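Local coordinates for protein aspartate carbamoyltransferase (Leishmania major, PDB 7K46) that probably catalyses transfer of the carbamoyl group from carbamoyl phosphate to L-aspartate, giving N-carbamoyl-L-aspartate, an early step of pyrimidine synthesis, at residues I164-D169 / S178-L183; Y193-A198 / A267-D272; G199-A204 / I221-G226; E230-C235 / K273-H278. All coordinates share one frame; numbering follows the deposited sequence.

Interaction 1 (I164-D169 / S178-L183); sequences IALIGD and SLLKLL
I164 and L166 of a central strand meet L179, L180 and L183 of the next helix in a wholly apolar, buried contact inside the aspartate-binding domain. The motif is the first half of a beta-alpha-beta unit: strand 163-167 runs into helix 174-186, which returns across one face of the parallel sheet before the chain enters strand 191-195. The two short segments lie nearly antiparallel, at 162°, with their axes 11.0 Å apart, so side chains, not backbones, make the contact.

Alternation along the strand sorts the residues. I164 and L166 face the helix, while A165 and I167 turn to the other side of the sheet. L166 is the strand's main contributor, and its two methyls divide between the adjacent residues L180 and L179: CD1 lies against CB of L180 at 4.0 Å, and CD2 reaches CD2 of L179 at 4.3 Å. Beyond the two segments, L179 also rests on Y239 of strand 237-240, and L183 continues onto I149 of helix 142-156, so helix 174-186 packs against that helix as well as the sheet.

I164 works differently, as an extended arm. Its CG1 stands opposite the backbone N (chi1 176°) and chi2 keeps the chain straight, which carries the terminal methyl out to the helix, where CD1 of I164 and CD1 of L183 meet tip to tip at 4.1 Å.

Interaction 2 (Y193-A198 / A267-D272); sequences YLIAPA and ASLLID
L269 is the one residue of its segment that makes the close contacts, giving a methyl each to I195, the last residue of strand 191-195, and P197 in the loop just past it. The buried half is the one with I195: CG2 of I195 touches CD2 of L269 at 3.8 Å, neither residue is open to solvent, and the two side chains lie alongside, pointing opposite ways. The isoleucine splits its branches between neighbours. CG2 stands opposite the backbone N and faces L269, while CG1, beside that N (chi1 -49°), carries CD1 away from the leucine; I195 also packs on A224 and on I231 of helix 229-234.

The strand belongs to the five-stranded parallel sheet of the aspartate-binding domain, with a Rossmann-like order, and the end of helix 262-269 sits beyond the C-terminal edge of its strands, where L269 and I271 both rest on I167.

Toward solvent the contact thins out. CD1 of L269 meets CD and CG of P197, CD the nearer at the same 3.8 Å, and the two side chains cross at about a right angle, but the proline is partly exposed, and A198 and A267 are open to solvent. Past L269 the chain leaves the strand altogether, and D272 caps the following short helix, its OD1 accepting from the backbone N of R275.

Interaction 3 (G199-A204 / I221-G226); sequences GLEMPA and IQQASG
E201 and Q223 mark the nearest approach of the two backbones, with their CA atoms 7.9 Å apart. The loop 199-204 has no regular structure: G199 turns through a positive phi (91°), and the chain is extended again at E201 and M202 before P203 takes the N-cap position of the next helix. Facing it is strand 220-224, an outermost strand of the sheet within this chain. The distance is too great for direct backbone pairing, and the Q223 side chain and two waters span it.

Q223 reaches across with its chain extended beyond CG, bringing NE2 to 3.8 Å from CB of E201. The two side chains cross at about a right angle, and carboxylate and amide planes are turned 57° apart. E201 bends at chi2 (76°), and its carboxylate curls back over its own loop, where OE2 accepts from the backbone N of G199 at 3.0 Å on the syn side.

The amide of Q223 is instead joined to the backbone of M202 through water. One water accepts from M202 N at 2.8 Å and, weakly, from Q223 NE2. The other donates to M202 O at 2.6 Å, but it lies so close to NE2 that the bridge through it is doubtful in detail. M202 starts out toward the strand at CB, but its thioether end swings off to H177 and L180 of helix 174-186.

This hydrated link ties the loop that leaves strand 191-195 for helix 204-217 to strand 220-224, where the beta-alpha-beta crossover ends.

Interaction 4 (E230-C235 / K273-H278); sequences EIVADC and KARLAH
V232, H278 and R275 supply most of this contact, which joins two short helical segments of the aspartate-binding domain: helix 229-234, packed on the Rossmann-like parallel sheet, and the single weakly bonded turn 273-276 farther out.

V232 is the wedge. Each of its methyls has its own neighbours: CG1, opposite the backbone N (chi1 169°), sits 3.6 Å from the carbonyl O of R275 and 3.9 Å from C of H278, while CG2 lies 3.9 Å from CD of R275. The valine and arginine side chains cross at about a right angle; of the R275 side chain, the CG and CD methylenes do the touching. Bends at chi2 and chi3 take the guanidinium elsewhere, where NE donates to the backbone O of L270 and NH2 makes a weak bond to A267 O, tying the turn to the chain just before it.

H278 contributes chiefly through its backbone and CB; CB starts toward the helix, but the imidazole leads away, and the residue is exposed. Its carbonyl O instead leans on A233, in a CA-H...O contact of 3.2 Å to CA, bent to 127° at the hydrogen, and lies 3.4 Å from the same alanine's CB.

In the fold
Interactions 1, 2 and 3 all reach the five-stranded parallel sheet, on neighbouring strands 163-167, 191-195 and 220-224, zipped together by backbone bonds such as I164 O to Y193 N and L194 N to Q222 O. Interaction 1 is core and purely aliphatic, on one sheet face. Interaction 4 belongs to the other face, where A165 touches C235 and Y193 OH binds D234, and it mixes methyl packing with carbonyl contacts near the surface. Interaction 2 links it to the strand ends, since R275 grips the 267-272 chain. Interaction 3, at the sheet's outer strand, is partly buried beside the solvent and relies on water where interaction 1 has only methyls.

Interaction 1 (I164-D169 / S178-L183)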
loop_
_atom_site.group_PDB
_atom_site.type_symbol
_atom_site.label_atom_id
_atom_site.label_comp_id
_atom_site.label_asym_id
_atom_site.label_seq_id
_atom_site.Cartn_x
_atom_site.Cartn_y
_atom_site.Cartn_z
ATOM N N ILE A 164 34.869 -19.335 2.090
ATOM C CA ILE A 164 33.940 -18.320 2.576
ATOM C C ILE A 164 34.077 -18.221 4.085
ATOM O O ILE A 164 34.203 -19.241 4.771
ATOM C CB ILE A 164 32.484 -18.638 2.169
ATOM C CG1 ILE A 164 31.505 -17.618 2.772
ATOM C CG2 ILE A 164 32.100 -20.059 2.569
ATOM C CD1 ILE A 164 30.092 -17.725 2.205
ATOM N N ALA A 165 34.071 -16.995 4.603
ATOM C CA ALA A 165 34.051 -16.755 6.040
ATOM C C ALA A 165 32.656 -16.303 6.439
ATOM O O ALA A 165 32.109 -15.373 5.837
ATOM C CB ALA A 165 35.083 -15.699 6.448
ATOM N N LEU A 166 32.065 -16.992 7.414
ATOM C CA LEU A 166 30.805 -16.578 8.024
ATOM C C LEU A 166 31.175 -15.899 9.335
ATOM O O LEU A 166 31.842 -16.502 10.181
ATOM C CB LEU A 166 29.868 -17.772 8.249
ATOM C CG LEU A 166 29.627 -18.657 7.022
ATOM C CD1 LEU A 166 28.852 -19.918 7.382
ATOM C CD2 LEU A 166 28.915 -17.898 5.879
ATOM N N ILE A 167 30.795 -14.632 9.479
ATOM C CA ILE A 167 31.356 -13.760 10.506
ATOM C C ILE A 167 30.216 -13.167 11.315
ATOM O O ILE A 167 29.363 -12.474 10.752
ATOM C CB ILE A 167 32.192 -12.629 9.888
ATOM C CG1 ILE A 167 33.290 -13.198 8.981
ATOM C CG2 ILE A 167 32.759 -11.702 10.987
ATOM C CD1 ILE A 167 33.803 -12.178 7.986
ATOM N N GLY A 168 30.222 -13.396 12.627
ATOM C CA GLY A 168 29.252 -12.735 13.492
ATOM C C GLY A 168 28.925 -13.590 14.708
ATOM O O GLY A 168 29.747 -14.384 15.161
ATOM N N ASP A 169 27.714 -13.384 15.230
ATOM C CA ASP A 169 27.162 -14.235 16.285
ATOM C C ASP A 169 26.681 -15.516 15.618
ATOM O O ASP A 169 25.528 -15.627 15.194
ATOM C CB ASP A 169 26.030 -13.522 17.019
ATOM C CG ASP A 169 25.475 -14.325 18.187
ATOM O OD1 ASP A 169 25.652 -15.560 18.236
ATOM O OD2 ASP A 169 24.843 -13.709 19.076
ATOM N N SER A 178 21.337 -22.113 8.514
ATOM C CA SER A 178 20.688 -22.634 7.316
ATOM C C SER A 178 21.541 -22.398 6.075
ATOM O O SER A 178 21.629 -23.266 5.195
ATOM C CB SER A 178 19.312 -21.981 7.156
ATOM O OG SER A 178 18.629 -22.476 6.019
ATOM N N LEU A 179 22.169 -21.222 5.981
ATOM C CA LEU A 179 23.025 -20.939 4.833
ATOM C C LEU A 179 24.189 -21.919 4.764
ATOM O O LEU A 179 24.503 -22.452 3.692
ATOM C CB LEU A 179 23.536 -19.494 4.888
ATOM C CG LEU A 179 24.450 -19.091 3.715
ATOM C CD1 LEU A 179 23.703 -19.125 2.380
ATOM C CD2 LEU A 179 25.097 -17.738 3.946
ATOM N N LEU A 180 24.828 -22.189 5.902
ATOM C CA LEU A 180 25.922 -23.157 5.921
ATOM C C LEU A 180 25.438 -24.543 5.495
ATOM O O LEU A 180 26.080 -25.214 4.675
ATOM C CB LEU A 180 26.551 -23.204 7.311
ATOM C CG LEU A 180 27.604 -24.294 7.499
ATOM C CD1 LEU A 180 28.744 -24.087 6.508
ATOM C CD2 LEU A 180 28.121 -24.314 8.941
ATOM N N LYS A 181 24.306 -24.993 6.046
ATOM C CA LYS A 181 23.786 -26.308 5.669
ATOM C C LYS A 181 23.534 -26.381 4.169
ATOM O O LYS A 181 23.891 -27.369 3.515
ATOM C CB LYS A 181 22.494 -26.613 6.423
ATOM C CG LYS A 181 22.635 -26.810 7.922
ATOM C CD LYS A 181 21.242 -26.980 8.510
ATOM C CE LYS A 181 21.258 -27.009 10.012
ATOM N NZ LYS A 181 19.876 -27.226 10.524
ATOM N N LEU A 182 22.933 -25.330 3.605
ATOM C CA LEU A 182 22.616 -25.325 2.182
ATOM C C LEU A 182 23.881 -25.351 1.333
ATOM O O LEU A 182 23.956 -26.086 0.338
ATOM C CB LEU A 182 21.771 -24.094 1.853
ATOM C CG LEU A 182 21.178 -24.062 0.451
ATOM C CD1 LEU A 182 20.118 -25.138 0.346
ATOM C CD2 LEU A 182 20.593 -22.694 0.154
ATOM N N LEU A 183 24.882 -24.549 1.705
ATOM C CA LEU A 183 26.114 -24.488 0.923
ATOM C C LEU A 183 26.848 -25.827 0.960
ATOM O O LEU A 183 27.288 -26.337 -0.078
ATOM C CB LEU A 183 27.014 -23.362 1.447
ATOM C CG LEU A 183 26.577 -21.914 1.187
ATOM C CD1 LEU A 183 27.492 -20.894 1.868
ATOM C CD2 LEU A 183 26.528 -21.652 -0.310
#

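Interaction 2 (Y193-A198 / A267-D272)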
loop_
_atom_site.group_PDB
_atom_site.type_symbol
_atom_site.label_atom_id
_atom_site.label_comp_id
_atom_site.label_asym_id
_atom_site.label_seq_id
_atom_site.Cartn_x
_atom_site.Cartn_y
_atom_site.Cartn_z
ATOM N N TYR A 193 35.391 -20.693 6.859
ATOM C CA TYR A 193 35.879 -20.109 8.103
ATOM C C TYR A 193 34.679 -19.674 8.931
ATOM O O TYR A 193 33.789 -18.989 8.416
ATOM C CB TYR A 193 36.789 -18.905 7.830
ATOM C CG TYR A 193 38.099 -19.241 7.158
ATOM C CD1 TYR A 193 39.206 -19.627 7.912
ATOM C CD2 TYR A 193 38.240 -19.168 5.776
ATOM C CE1 TYR A 193 40.417 -19.940 7.314
ATOM C CE2 TYR A 193 39.462 -19.477 5.160
ATOM C CZ TYR A 193 40.544 -19.865 5.939
ATOM O OH TYR A 193 41.755 -20.174 5.346
ATOM N N LEU A 194 34.654 -20.072 10.207
ATOM C CA LEU A 194 33.595 -19.695 11.147
ATOM C C LEU A 194 34.203 -18.723 12.156
ATOM O O LEU A 194 34.904 -19.143 13.082
ATOM C CB LEU A 194 33.021 -20.928 11.838
ATOM C CG LEU A 194 32.431 -22.000 10.913
ATOM C CD1 LEU A 194 32.090 -23.266 11.708
ATOM C CD2 LEU A 194 31.204 -21.450 10.200
ATOM N N ILE A 195 33.936 -17.426 11.974
ATOM C CA ILE A 195 34.577 -16.358 12.742
ATOM C C ILE A 195 33.549 -15.797 13.715
ATOM O O ILE A 195 32.584 -15.146 13.298
ATOM C CB ILE A 195 35.114 -15.240 11.834
ATOM C CG1 ILE A 195 35.947 -15.807 10.671
ATOM C CG2 ILE A 195 35.887 -14.209 12.664
ATOM C CD1 ILE A 195 37.212 -16.541 11.109
ATOM N N ALA A 196 33.760 -16.016 15.009
ATOM C CA ALA A 196 32.789 -15.594 16.003
ATOM C C ALA A 196 33.510 -15.301 17.300
ATOM O O ALA A 196 34.497 -15.977 17.627
ATOM C CB ALA A 196 31.718 -16.669 16.233
ATOM N N PRO A 197 33.045 -14.323 18.078
ATOM C CA PRO A 197 33.640 -14.083 19.396
ATOM C C PRO A 197 33.515 -15.306 20.298
ATOM O O PRO A 197 32.649 -16.165 20.112
ATOM C CB PRO A 197 32.838 -12.899 19.953
ATOM C CG PRO A 197 32.125 -12.293 18.782
ATOM C CD PRO A 197 31.927 -13.400 17.778
ATOM N N ALA A 198 34.396 -15.366 21.296
ATOM C CA ALA A 198 34.376 -16.451 22.272
ATOM C C ALA A 198 32.984 -16.630 22.866
ATOM O O ALA A 198 32.375 -15.676 23.359
ATOM C CB ALA A 198 35.387 -16.170 23.388
ATOM N N ALA A 267 36.314 -5.161 17.230
ATOM C CA ALA A 267 37.494 -4.880 16.420
ATOM C C ALA A 267 37.990 -6.118 15.679
ATOM O O ALA A 267 38.505 -6.001 14.563
ATOM C CB ALA A 267 38.607 -4.299 17.293
ATOM N N SER A 268 37.833 -7.307 16.264
ATOM C CA SER A 268 38.338 -8.514 15.619
ATOM C C SER A 268 37.443 -9.000 14.483
ATOM O O SER A 268 37.894 -9.813 13.669
ATOM C CB SER A 268 38.531 -9.633 16.650
ATOM O OG SER A 268 37.364 -9.852 17.420
ATOM N N LEU A 269 36.198 -8.522 14.400
ATOM C CA LEU A 269 35.306 -8.894 13.310
ATOM C C LEU A 269 35.126 -7.792 12.274
ATOM O O LEU A 269 34.598 -8.065 11.186
ATOM C CB LEU A 269 33.923 -9.287 13.858
ATOM C CG LEU A 269 33.741 -10.320 14.981
ATOM C CD1 LEU A 269 32.338 -10.934 14.896
ATOM C CD2 LEU A 269 34.781 -11.416 14.970
ATOM N N LEU A 270 35.549 -6.566 12.580
ATOM C CA LEU A 270 35.293 -5.413 11.719
ATOM C C LEU A 270 35.902 -5.608 10.337
ATOM O O LEU A 270 37.059 -6.017 10.207
ATOM C CB LEU A 270 35.876 -4.149 12.365
ATOM C CG LEU A 270 35.883 -2.888 11.493
ATOM C CD1 LEU A 270 34.465 -2.461 11.154
ATOM C CD2 LEU A 270 36.642 -1.745 12.175
ATOM N N ILE A 271 35.125 -5.310 9.297
ATOM C CA ILE A 271 35.635 -5.279 7.930
ATOM C C ILE A 271 35.656 -3.823 7.485
ATOM O O ILE A 271 34.605 -3.169 7.426
ATOM C CB ILE A 271 34.795 -6.147 6.976
ATOM C CG1 ILE A 271 34.887 -7.629 7.365
ATOM C CG2 ILE A 271 35.290 -5.988 5.534
ATOM C CD1 ILE A 271 33.874 -8.495 6.628
ATOM N N ASP A 272 36.850 -3.305 7.204
ATOM C CA ASP A 272 37.017 -1.932 6.740
ATOM C C ASP A 272 38.123 -1.919 5.689
ATOM O O ASP A 272 38.609 -2.968 5.259
ATOM C CB ASP A 272 37.310 -0.984 7.915
ATOM C CG ASP A 272 38.546 -1.384 8.709
ATOM O OD1 ASP A 272 39.189 -2.403 8.366
ATOM O OD2 ASP A 272 38.868 -0.678 9.694
#

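Interaction 3 (G199-A204 / I221-G226)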
loop_
_atom_site.group_PDB
_atom_site.type_symbol
_atom_site.label_atom_id
_atom_site.label_comp_id
_atom_site.label_asym_id
_atom_site.label_seq_id
_atom_site.Cartn_x
_atom_site.Cartn_y
_atom_site.Cartn_z
ATOM N N GLY A 199 32.479 -17.863 22.818
ATOM C CA GLY A 199 31.168 -18.165 23.347
ATOM C C GLY A 199 30.025 -18.039 22.360
ATOM O O GLY A 199 28.903 -18.452 22.681
ATOM N N LEU A 200 30.266 -17.476 21.177
ATOM C CA LEU A 200 29.236 -17.319 20.158
ATOM C C LEU A 200 29.511 -18.212 18.949
ATOM O O LEU A 200 29.138 -17.876 17.820
ATOM C CB LEU A 200 29.118 -15.853 19.736
ATOM C CG LEU A 200 28.720 -14.846 20.819
ATOM C CD1 LEU A 200 28.537 -13.451 20.219
ATOM C CD2 LEU A 200 27.444 -15.294 21.546
ATOM N N GLU A 201 30.159 -19.350 19.178
ATOM C CA GLU A 201 30.531 -20.243 18.092
ATOM C C GLU A 201 29.296 -20.871 17.457
ATOM O O GLU A 201 28.225 -20.975 18.070
ATOM C CB GLU A 201 31.457 -21.356 18.590
ATOM C CG GLU A 201 32.849 -20.901 19.023
ATOM C CD GLU A 201 32.854 -20.229 20.382
ATOM O OE1 GLU A 201 31.870 -20.390 21.132
ATOM O OE2 GLU A 201 33.844 -19.536 20.699
ATOM N N MET A 202 29.461 -21.282 16.207
ATOM C CA MET A 202 28.491 -22.132 15.536
ATOM C C MET A 202 28.164 -23.339 16.418
ATOM O O MET A 202 29.088 -23.999 16.922
ATOM C CB MET A 202 29.071 -22.580 14.188
ATOM C CG MET A 202 28.167 -23.463 13.356
ATOM S SD MET A 202 26.736 -22.577 12.720
ATOM C CE MET A 202 27.481 -21.441 11.548
ATOM N N PRO A 203 26.887 -23.649 16.644
ATOM C CA PRO A 203 26.546 -24.741 17.563
ATOM C C PRO A 203 27.031 -26.094 17.059
ATOM O O PRO A 203 27.063 -26.367 15.855
ATOM C CB PRO A 203 25.014 -24.688 17.623
ATOM C CG PRO A 203 24.676 -23.255 17.277
ATOM C CD PRO A 203 25.694 -22.886 16.224
ATOM N N ALA A 204 27.408 -26.950 18.011
ATOM C CA ALA A 204 27.888 -28.285 17.666
ATOM C C ALA A 204 26.851 -29.067 16.870
ATOM O O ALA A 204 27.212 -29.880 16.011
ATOM C CB ALA A 204 28.267 -29.046 18.933
ATOM N N ILE A 221 36.636 -27.072 7.437
ATOM C CA ILE A 221 35.937 -26.193 8.372
ATOM C C ILE A 221 36.949 -25.701 9.397
ATOM O O ILE A 221 37.662 -26.513 10.000
ATOM C CB ILE A 221 34.775 -26.916 9.076
ATOM C CG1 ILE A 221 33.783 -27.499 8.053
ATOM C CG2 ILE A 221 34.087 -25.984 10.092
ATOM C CD1 ILE A 221 32.979 -26.478 7.286
ATOM N N GLN A 222 37.007 -24.384 9.607
ATOM C CA GLN A 222 37.973 -23.795 10.537
ATOM C C GLN A 222 37.285 -22.751 11.405
ATOM O O GLN A 222 36.690 -21.805 10.880
ATOM C CB GLN A 222 39.149 -23.162 9.790
ATOM C CG GLN A 222 40.302 -22.744 10.732
ATOM C CD GLN A 222 41.490 -22.177 9.987
ATOM O OE1 GLN A 222 41.831 -22.643 8.900
ATOM N NE2 GLN A 222 42.124 -21.157 10.563
ATOM N N GLN A 223 37.378 -22.917 12.728
ATOM C CA GLN A 223 36.847 -21.958 13.693
ATOM C C GLN A 223 37.947 -21.033 14.198
ATOM O O GLN A 223 39.053 -21.484 14.508
ATOM C CB GLN A 223 36.216 -22.668 14.894
ATOM C CG GLN A 223 34.833 -23.188 14.669
ATOM C CD GLN A 223 34.230 -23.752 15.943
ATOM O OE1 GLN A 223 34.949 -24.199 16.847
ATOM N NE2 GLN A 223 32.909 -23.742 16.021
ATOM N N ALA A 224 37.628 -19.740 14.304
ATOM C CA ALA A 224 38.542 -18.748 14.861
ATOM C C ALA A 224 37.729 -17.630 15.504
ATOM O O ALA A 224 36.566 -17.408 15.161
ATOM C CB ALA A 224 39.485 -18.180 13.792
ATOM N N SER A 225 38.350 -16.915 16.442
ATOM C CA SER A 225 37.634 -15.861 17.153
ATOM C C SER A 225 37.775 -14.494 16.499
ATOM O O SER A 225 37.172 -13.528 16.982
ATOM C CB SER A 225 38.109 -15.780 18.612
ATOM O OG SER A 225 39.475 -15.399 18.679
ATOM N N GLY A 226 38.542 -14.381 15.422
ATOM C CA GLY A 226 38.698 -13.099 14.764
ATOM C C GLY A 226 39.326 -13.273 13.403
ATOM O O GLY A 226 39.889 -14.323 13.088
HETATM O O HOH W 1 32.039 -21.375 15.217
HETATM O O HOH W 2 31.357 -25.147 17.453
#

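Interaction 4 (E230-C235 / K273-H278)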
loop_
_atom_site.group_PDB
_atom_site.type_symbol
_atom_site.label_atom_id
_atom_site.label_comp_id
_atom_site.label_asym_id
_atom_site.label_seq_id
_atom_site.Cartn_x
_atom_site.Cartn_y
_atom_site.Cartn_z
ATOM N N GLU A 230 45.906 -13.621 7.242
ATOM C CA GLU A 230 45.990 -14.910 6.564
ATOM C C GLU A 230 44.607 -15.428 6.190
ATOM O O GLU A 230 44.406 -15.930 5.078
ATOM C CB GLU A 230 46.722 -15.923 7.449
ATOM C CG GLU A 230 48.201 -15.611 7.661
ATOM C CD GLU A 230 48.455 -14.434 8.608
ATOM O OE1 GLU A 230 47.607 -14.148 9.487
ATOM O OE2 GLU A 230 49.516 -13.789 8.465
ATOM N N ILE A 231 43.637 -15.310 7.098
ATOM C CA ILE A 231 42.282 -15.754 6.778
ATOM C C ILE A 231 41.691 -14.891 5.669
ATOM O O ILE A 231 41.100 -15.403 4.708
ATOM C CB ILE A 231 41.392 -15.734 8.035
ATOM C CG1 ILE A 231 41.830 -16.815 9.024
ATOM C CG2 ILE A 231 39.920 -15.912 7.647
ATOM C CD1 ILE A 231 41.138 -16.724 10.384
ATOM N N VAL A 232 41.829 -13.567 5.799
ATOM C CA VAL A 232 41.291 -12.640 4.802
ATOM C C VAL A 232 41.867 -12.947 3.421
ATOM O O VAL A 232 41.135 -13.035 2.426
ATOM C CB VAL A 232 41.576 -11.188 5.226
ATOM C CG1 VAL A 232 41.277 -10.218 4.085
ATOM C CG2 VAL A 232 40.758 -10.836 6.481
ATOM N N ALA A 233 43.187 -13.150 3.353
ATOM C CA ALA A 233 43.859 -13.387 2.076
ATOM C C ALA A 233 43.380 -14.664 1.405
ATOM O O ALA A 233 43.452 -14.782 0.176
ATOM C CB ALA A 233 45.374 -13.446 2.285
ATOM N N ASP A 234 42.891 -15.628 2.186
ATOM C CA ASP A 234 42.485 -16.923 1.660
ATOM C C ASP A 234 41.032 -16.952 1.188
ATOM O O ASP A 234 40.644 -17.887 0.476
ATOM C CB ASP A 234 42.703 -18.003 2.727
ATOM C CG ASP A 234 42.607 -19.419 2.165
ATOM O OD1 ASP A 234 43.207 -19.680 1.100
ATOM O OD2 ASP A 234 41.948 -20.271 2.801
ATOM N N CYS A 235 40.231 -15.951 1.531
ATOM C CA CYS A 235 38.791 -16.024 1.306
ATOM C C CYS A 235 38.375 -15.426 -0.034
ATOM O O CYS A 235 38.874 -14.379 -0.457
ATOM C CB CYS A 235 38.034 -15.320 2.433
ATOM S SG CYS A 235 37.980 -16.290 3.958
ATOM N N LYS A 273 38.522 -0.714 5.278
ATOM C CA LYS A 273 39.556 -0.585 4.259
ATOM C C LYS A 273 40.865 -1.219 4.721
ATOM O O LYS A 273 41.536 -1.905 3.944
ATOM C CB LYS A 273 39.757 0.888 3.902
ATOM C CG LYS A 273 40.706 1.128 2.739
ATOM C CD LYS A 273 40.767 2.611 2.328
ATOM C CE LYS A 273 41.575 3.449 3.315
ATOM N NZ LYS A 273 41.800 4.853 2.847
ATOM N N ALA A 274 41.232 -1.015 5.988
ATOM C CA ALA A 274 42.457 -1.619 6.505
ATOM C C ALA A 274 42.400 -3.138 6.407
ATOM O O ALA A 274 43.393 -3.786 6.046
ATOM C CB ALA A 274 42.692 -1.179 7.951
ATOM N N ARG A 275 41.243 -3.724 6.721
ATOM C CA ARG A 275 41.101 -5.173 6.641
ATOM C C ARG A 275 41.217 -5.668 5.203
ATOM O O ARG A 275 41.809 -6.722 4.947
ATOM C CB ARG A 275 39.761 -5.604 7.235
ATOM C CG ARG A 275 39.598 -7.124 7.330
ATOM C CD ARG A 275 40.259 -7.642 8.596
ATOM N NE ARG A 275 39.496 -7.237 9.770
ATOM C CZ ARG A 275 39.931 -7.346 11.017
ATOM N NH1 ARG A 275 41.130 -7.825 11.288
ATOM N NH2 ARG A 275 39.144 -6.956 12.017
ATOM N N LEU A 276 40.654 -4.932 4.251
ATOM C CA LEU A 276 40.686 -5.386 2.865
ATOM C C LEU A 276 42.051 -5.225 2.211
ATOM O O LEU A 276 42.216 -5.657 1.066
ATOM C CB LEU A 276 39.646 -4.635 2.031
ATOM C CG LEU A 276 38.192 -5.070 2.189
ATOM C CD1 LEU A 276 37.367 -4.481 1.047
ATOM C CD2 LEU A 276 38.054 -6.588 2.234
ATOM N N ALA A 277 43.021 -4.610 2.897
ATOM C CA ALA A 277 44.362 -4.487 2.333
ATOM C C ALA A 277 44.974 -5.853 2.044
ATOM O O ALA A 277 45.801 -5.983 1.135
ATOM C CB ALA A 277 45.264 -3.691 3.276
ATOM N N HIS A 278 44.574 -6.879 2.792
ATOM C CA HIS A 278 45.086 -8.229 2.603
ATOM C C HIS A 278 44.165 -9.114 1.770
ATOM O O HIS A 278 44.494 -10.280 1.546
ATOM C CB HIS A 278 45.339 -8.888 3.963
ATOM C CG HIS A 278 46.373 -8.188 4.792
ATOM N ND1 HIS A 278 46.047 -7.311 5.803
ATOM C CD2 HIS A 278 47.728 -8.234 4.756
ATOM C CE1 HIS A 278 47.155 -6.846 6.354
ATOM N NE2 HIS A 278 48.190 -7.392 5.738
#